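Local coordinates for cysteine-rich repeat secretory protein 15 (Arabidopsis thaliana, PDB 6GRF) that probably modulates cell-to-cell trafficking as a plasmodesmata-located membrane protein with a tandem DUF26 ectodomain, at residues Y94-A98 against R108-N112; L163-Q169 against Y208-S214. All coordinates share one frame; numbering follows the deposited sequence. Where two conformers were deposited one is given.

Interaction 1 (Y94-A98 against R108-N112); sequences YSYGA and RYETN
The phenol of Tyr109 lies against the loop that enters strand 98-102, its ring covered on one face by the backbone N of Ala98 and touched by the methyl of the same residue, CB to CE2 at 3.7 Å. A chi1 of 73° folds the phenol back over its own backbone, toward Ala98. Ser95 O meets the ring at its edge, in plane, 3.0 Å from Tyr109 OH; Arg28 NE hydrogen-bonds to that hydroxyl. Over the ring face the backbones pair in antiparallel, hydrogen-bonded fashion, Ala98 N to Tyr109 O and Tyr109 N to Ala98 O, each 3.0 Å. This pair belongs to the five-stranded antiparallel sheet of the first Gnk2-homologous (DUF26) domain, and Ile88 of helix 74-91 packs on both Ala98 and Tyr109. Beyond Gly97, whose CA makes a CA-H...O contact with Tyr109 O, the contact passes from buried residues to partly exposed side chains. There Tyr96 and Thr111 cross obliquely, Thr111 CG2 3.4 Å from Tyr96 CD2 in one of two Thr111 conformers; the Tyr96 ring also packs edge-to-face with Phe24, which Thr111 touches as well. Tyr96 O, buried by the contact, has no polar partner in the model.

Interaction 2 (L163-Q169 against Y208-S214); sequences LVEGYAQ and YARYWGS
Arg210 N donates to Tyr167 O across 2.7 Å, a short bond in the antiparallel ladder between strands 164-170 and 207-213, neighbours in the five-stranded sheet of the second Gnk2-homologous (DUF26) domain. Three hydrogen-bonded pairs build the ladder, Glu165 with Trp212, Tyr167 with Arg210 and Gln169 with Tyr208, and the strands are close to antiparallel, 168° between their N-to-C directions. Past the Glu165 end, the poorly ordered Ser214 bonds Leu163 O through its backbone N, with a weak further bond from OG.

The two faces of the ladder differ in character. Val164, Ala168, Ala209 and Tyr211 lie on the one covered by helices 136-149 and 176-193; here the methyls of Ala168 and Ala209 meet, CB to CB, at 4.0 Å, and the Tyr211 hydroxyl reaches away to Ala197 O and Arg142. The other face carries Glu165, Tyr167, Gln169, Tyr208, Arg210 and Trp212. Trp212, with chi1 at 65°, folds its indole across to the facing strand, where Glu165 CB rests over the six-membered ring in a CH-pi contact, 3.9 Å from its centroid. In one of two Glu165 conformers the carboxylate runs beside the indole, its plane turned 42° from the ring, and forms a salt bridge with Arg160. Gly166 N lies over the same indole toward its rim, and Tyr167 CB touches CZ3. Farther along, Tyr167 CB also sits over one face of the Arg210 guanidinium, while the Tyr167 ring has a cation-pi partner in Arg69. Tyr208 is similarly leaned across the ladder: Gln169 CB covers one face of its ring, and on the Tyr167 side Tyr208 OH comes within 3.4 Å of Tyr167 CE1.

Interaction 1 closes before interaction 2 opens along the chain, and each belongs to a different Gnk2-homologous domain of the tandem. Both sheets have the same strand order, 1-4-5-3-2, yet the contacts sample different neighbours: 94-98 against 108-112 joins the fourth and fifth strands at the open end of their hairpin, away from the turn, whereas 163-169 against 208-214 joins the third and fifth. Their centres are 30 Å apart, on opposite sides of the chain's centre, and the nearest atoms remain about 11 Å from each other. The two domains thus repeat one architecture, with helices 74-91 and 176-193 packing in turn on the fifth strand of their own sheets.

Interaction 1 (Y94-A98 against R108-N112)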
loop_
_atom_site.group_PDB
_atom_site.type_symbol
_atom_site.label_atom_id
_atom_site.label_comp_id
_atom_site.label_asym_id
_atom_site.label_seq_id
_atom_site.Cartn_x
_atom_site.Cartn_y
_atom_site.Cartn_z
ATOM N N TYR A 94 -20.358 3.593 -0.940
ATOM C CA TYR A 94 -20.794 4.329 -2.124
ATOM C C TYR A 94 -19.787 5.429 -2.450
ATOM O O TYR A 94 -20.170 6.514 -2.841
ATOM C CB TYR A 94 -22.203 4.881 -1.905
ATOM C CG TYR A 94 -23.278 3.834 -2.019
ATOM C CD1 TYR A 94 -23.669 3.355 -3.258
ATOM C CD2 TYR A 94 -23.873 3.289 -0.896
ATOM C CE1 TYR A 94 -24.638 2.375 -3.383
ATOM C CE2 TYR A 94 -24.858 2.319 -1.003
ATOM C CZ TYR A 94 -25.237 1.854 -2.250
ATOM O OH TYR A 94 -26.199 0.894 -2.365
ATOM N N SER A 95 -18.499 5.112 -2.292
ATOM C CA SER A 95 -17.430 6.065 -2.482
ATOM C C SER A 95 -16.981 6.054 -3.943
ATOM O O SER A 95 -16.887 4.991 -4.561
ATOM C CB SER A 95 -16.287 5.780 -1.552
ATOM O OG SER A 95 -16.716 5.906 -0.203
ATOM N N TYR A 96 -16.726 7.255 -4.473
ATOM C CA TYR A 96 -16.132 7.442 -5.796
ATOM C C TYR A 96 -14.670 6.995 -5.780
ATOM O O TYR A 96 -14.125 6.647 -6.808
ATOM C CB TYR A 96 -16.224 8.905 -6.243
ATOM C CG TYR A 96 -17.514 9.271 -6.935
ATOM C CD1 TYR A 96 -18.392 10.192 -6.389
ATOM C CD2 TYR A 96 -17.866 8.680 -8.138
ATOM C CE1 TYR A 96 -19.575 10.529 -7.021
ATOM C CE2 TYR A 96 -19.045 9.004 -8.785
ATOM C CZ TYR A 96 -19.903 9.933 -8.224
ATOM O OH TYR A 96 -21.068 10.248 -8.855
ATOM N N GLY A 97 -14.046 7.053 -4.599
ATOM C CA GLY A 97 -12.674 6.643 -4.398
ATOM C C GLY A 97 -12.509 5.914 -3.076
ATOM O O GLY A 97 -13.202 6.222 -2.093
ATOM N N ALA A 98 -11.606 4.931 -3.060
ATOM C CA ALA A 98 -11.368 4.109 -1.887
ATOM C C ALA A 98 -10.003 3.434 -2.002
ATOM O O ALA A 98 -9.529 3.122 -3.103
ATOM C CB ALA A 98 -12.455 3.073 -1.731
ATOM N N ARG A 108 -6.942 -0.172 -4.643
ATOM C CA ARG A 108 -7.256 1.251 -4.776
ATOM C C ARG A 108 -8.045 1.499 -6.066
ATOM O O ARG A 108 -7.735 0.947 -7.112
ATOM C CB ARG A 108 -5.971 2.080 -4.814
ATOM C CG ARG A 108 -6.191 3.584 -4.816
ATOM C CD ARG A 108 -4.886 4.361 -4.842
ATOM N NE ARG A 108 -5.111 5.799 -4.873
ATOM C CZ ARG A 108 -4.176 6.711 -5.147
ATOM N NH1 ARG A 108 -2.899 6.369 -5.225
ATOM N NH2 ARG A 108 -4.531 7.969 -5.363
ATOM N N TYR A 109 -9.026 2.394 -5.976
ATOM C CA TYR A 109 -9.676 2.918 -7.155
ATOM C C TYR A 109 -10.111 4.363 -6.903
ATOM O O TYR A 109 -10.357 4.759 -5.775
ATOM C CB TYR A 109 -10.847 2.018 -7.549
ATOM C CG TYR A 109 -12.035 2.121 -6.629
ATOM C CD1 TYR A 109 -12.949 3.156 -6.776
ATOM C CD2 TYR A 109 -12.264 1.184 -5.633
ATOM C CE1 TYR A 109 -14.044 3.276 -5.943
ATOM C CE2 TYR A 109 -13.363 1.287 -4.790
ATOM C CZ TYR A 109 -14.247 2.344 -4.943
ATOM O OH TYR A 109 -15.341 2.495 -4.146
ATOM N N GLU A 110 -10.192 5.138 -7.990
ATOM C CA GLU A 110 -10.681 6.511 -7.956
ATOM C C GLU A 110 -11.308 6.860 -9.312
ATOM O O GLU A 110 -11.177 6.108 -10.282
ATOM C CB GLU A 110 -9.556 7.516 -7.693
ATOM C CG GLU A 110 -8.375 6.971 -6.922
ATOM C CD GLU A 110 -7.978 7.815 -5.727
ATOM O OE1 GLU A 110 -7.860 7.244 -4.610
ATOM O OE2 GLU A 110 -7.785 9.035 -5.923
ATOM N N THR A 111 -11.910 8.052 -9.367
ATOM C CA THR A 111 -12.501 8.639 -10.565
ATOM C C THR A 111 -11.465 9.470 -11.332
ATOM O O THR A 111 -11.721 9.902 -12.436
ATOM C CB THR A 111 -13.679 9.559 -10.216
ATOM O OG1 THR A 111 -13.191 10.592 -9.359
ATOM C CG2 THR A 111 -14.824 8.832 -9.548
ATOM N N ASN A 112 -10.312 9.738 -10.714
ATOM C CA ASN A 112 -9.228 10.500 -11.359
ATOM C C ASN A 112 -8.099 9.529 -11.724
ATOM O O ASN A 112 -7.876 8.533 -11.038
ATOM C CB ASN A 112 -8.673 11.633 -10.486
ATOM C CG ASN A 112 -9.658 12.162 -9.460
ATOM O OD1 ASN A 112 -10.615 12.860 -9.805
ATOM N ND2 ASN A 112 -9.430 11.825 -8.196
#

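Interaction 2 (L163-Q169 against Y208-S214)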
loop_
_atom_site.group_PDB
_atom_site.type_symbol
_atom_site.label_atom_id
_atom_site.label_comp_id
_atom_site.label_asym_id
_atom_site.label_seq_id
_atom_site.Cartn_x
_atom_site.Cartn_y
_atom_site.Cartn_z
ATOM N N LEU A 163 19.612 -7.264 15.290
ATOM C CA LEU A 163 18.258 -7.641 15.638
ATOM C C LEU A 163 17.239 -6.681 14.996
ATOM O O LEU A 163 16.069 -6.726 15.340
ATOM C CB LEU A 163 18.131 -7.660 17.167
ATOM C CG LEU A 163 18.948 -8.735 17.892
ATOM C CD1 LEU A 163 18.592 -8.777 19.373
ATOM C CD2 LEU A 163 18.734 -10.104 17.255
ATOM N N VAL A 164 17.668 -5.834 14.056
ATOM C CA VAL A 164 16.752 -4.936 13.369
ATOM C C VAL A 164 16.435 -5.490 11.977
ATOM O O VAL A 164 17.347 -5.770 11.211
ATOM C CB VAL A 164 17.317 -3.510 13.267
ATOM C CG1 VAL A 164 16.315 -2.570 12.608
ATOM C CG2 VAL A 164 17.755 -2.980 14.628
ATOM N N GLU A 165 15.128 -5.597 11.681
ATOM C CA GLU A 165 14.594 -6.103 10.415
ATOM C C GLU A 165 13.703 -5.021 9.799
ATOM O O GLU A 165 13.084 -4.246 10.526
ATOM C CB GLU A 165 13.737 -7.360 10.606
ATOM C CG GLU A 165 14.468 -8.678 10.377
ATOM C CD GLU A 165 13.694 -9.693 9.543
ATOM O OE1 GLU A 165 13.352 -9.372 8.387
ATOM O OE2 GLU A 165 13.433 -10.806 10.048
ATOM N N GLY A 166 13.643 -5.003 8.465
ATOM C CA GLY A 166 12.851 -4.051 7.709
ATOM C C GLY A 166 12.242 -4.670 6.461
ATOM O O GLY A 166 12.719 -5.662 5.961
ATOM N N TYR A 167 11.170 -4.042 5.970
ATOM C CA TYR A 167 10.476 -4.441 4.757
ATOM C C TYR A 167 9.969 -3.167 4.078
ATOM O O TYR A 167 9.447 -2.259 4.749
ATOM C CB TYR A 167 9.334 -5.413 5.063
ATOM C CG TYR A 167 8.649 -5.950 3.838
ATOM C CD1 TYR A 167 7.679 -5.210 3.176
ATOM C CD2 TYR A 167 9.004 -7.178 3.305
ATOM C CE1 TYR A 167 7.071 -5.681 2.024
ATOM C CE2 TYR A 167 8.403 -7.664 2.153
ATOM C CZ TYR A 167 7.426 -6.917 1.520
ATOM O OH TYR A 167 6.822 -7.384 0.393
ATOM N N ALA A 168 10.209 -3.074 2.775
ATOM C CA ALA A 168 9.656 -2.001 1.953
ATOM C C ALA A 168 9.130 -2.575 0.635
ATOM O O ALA A 168 9.639 -3.568 0.128
ATOM C CB ALA A 168 10.683 -0.930 1.693
ATOM N N GLN A 169 8.099 -1.909 0.110
ATOM C CA GLN A 169 7.386 -2.326 -1.096
ATOM C C GLN A 169 6.990 -1.047 -1.839
ATOM O O GLN A 169 6.477 -0.118 -1.216
ATOM C CB GLN A 169 6.191 -3.195 -0.690
ATOM C CG GLN A 169 5.158 -3.474 -1.783
ATOM C CD GLN A 169 5.310 -4.837 -2.414
ATOM O OE1 GLN A 169 5.690 -4.954 -3.582
ATOM N NE2 GLN A 169 5.035 -5.881 -1.652
ATOM N N TYR A 208 5.365 1.665 0.781
ATOM C CA TYR A 208 5.446 1.652 2.232
ATOM C C TYR A 208 6.754 0.997 2.700
ATOM O O TYR A 208 7.460 0.341 1.949
ATOM C CB TYR A 208 4.235 0.958 2.853
ATOM C CG TYR A 208 4.149 -0.535 2.674
ATOM C CD1 TYR A 208 3.456 -1.097 1.613
ATOM C CD2 TYR A 208 4.699 -1.399 3.606
ATOM C CE1 TYR A 208 3.327 -2.473 1.478
ATOM C CE2 TYR A 208 4.595 -2.775 3.479
ATOM C CZ TYR A 208 3.902 -3.318 2.413
ATOM O OH TYR A 208 3.790 -4.677 2.291
ATOM N N ALA A 209 7.038 1.199 3.981
ATOM C CA ALA A 209 8.232 0.718 4.626
ATOM C C ALA A 209 7.940 0.536 6.117
ATOM O O ALA A 209 7.223 1.346 6.709
ATOM C CB ALA A 209 9.356 1.688 4.393
ATOM N N ARG A 210 8.478 -0.557 6.674
ATOM C CA ARG A 210 8.295 -0.978 8.059
ATOM C C ARG A 210 9.661 -1.400 8.597
ATOM O O ARG A 210 10.458 -1.931 7.870
ATOM C CB ARG A 210 7.418 -2.231 8.224
ATOM C CG ARG A 210 6.048 -2.188 7.573
ATOM C CD ARG A 210 5.050 -3.180 8.161
ATOM N NE ARG A 210 5.200 -4.523 7.623
ATOM C CZ ARG A 210 6.017 -5.446 8.124
ATOM N NH1 ARG A 210 6.704 -5.176 9.224
ATOM N NH2 ARG A 210 6.147 -6.621 7.523
ATOM N N TYR A 211 9.885 -1.200 9.889
ATOM C CA TYR A 211 11.006 -1.858 10.577
ATOM C C TYR A 211 10.520 -2.299 11.959
ATOM O O TYR A 211 9.561 -1.747 12.491
ATOM C CB TYR A 211 12.237 -0.948 10.670
ATOM C CG TYR A 211 12.090 0.125 11.715
ATOM C CD1 TYR A 211 12.358 -0.137 13.049
ATOM C CD2 TYR A 211 11.590 1.371 11.387
ATOM C CE1 TYR A 211 12.159 0.823 14.024
ATOM C CE2 TYR A 211 11.410 2.352 12.345
ATOM C CZ TYR A 211 11.695 2.075 13.668
ATOM O OH TYR A 211 11.509 3.036 14.615
ATOM N N TRP A 212 11.212 -3.298 12.518
ATOM C CA TRP A 212 10.914 -3.836 13.837
ATOM C C TRP A 212 12.180 -4.484 14.435
ATOM O O TRP A 212 13.100 -4.883 13.716
ATOM C CB TRP A 212 9.719 -4.797 13.739
ATOM C CG TRP A 212 9.997 -6.014 12.919
ATOM C CD1 TRP A 212 10.412 -7.221 13.391
ATOM C CD2 TRP A 212 9.927 -6.153 11.488
ATOM N NE1 TRP A 212 10.593 -8.103 12.362
ATOM C CE2 TRP A 212 10.291 -7.481 11.182
ATOM C CE3 TRP A 212 9.576 -5.300 10.434
ATOM C CZ2 TRP A 212 10.334 -7.972 9.878
ATOM C CZ3 TRP A 212 9.624 -5.783 9.142
ATOM C CH2 TRP A 212 9.996 -7.101 8.868
ATOM N N GLY A 213 12.240 -4.532 15.768
ATOM C CA GLY A 213 13.250 -5.302 16.503
ATOM C C GLY A 213 12.837 -6.761 16.612
ATOM O O GLY A 213 11.645 -7.062 16.737
ATOM N N SER A 214 13.824 -7.667 16.556
ATOM C CA SER A 214 13.610 -9.129 16.605
ATOM C C SER A 214 13.452 -9.609 18.058
ATOM O O SER A 214 12.315 -9.864 18.505
ATOM C CB SER A 214 14.719 -9.868 15.897
ATOM O OG SER A 214 14.718 -9.566 14.513
#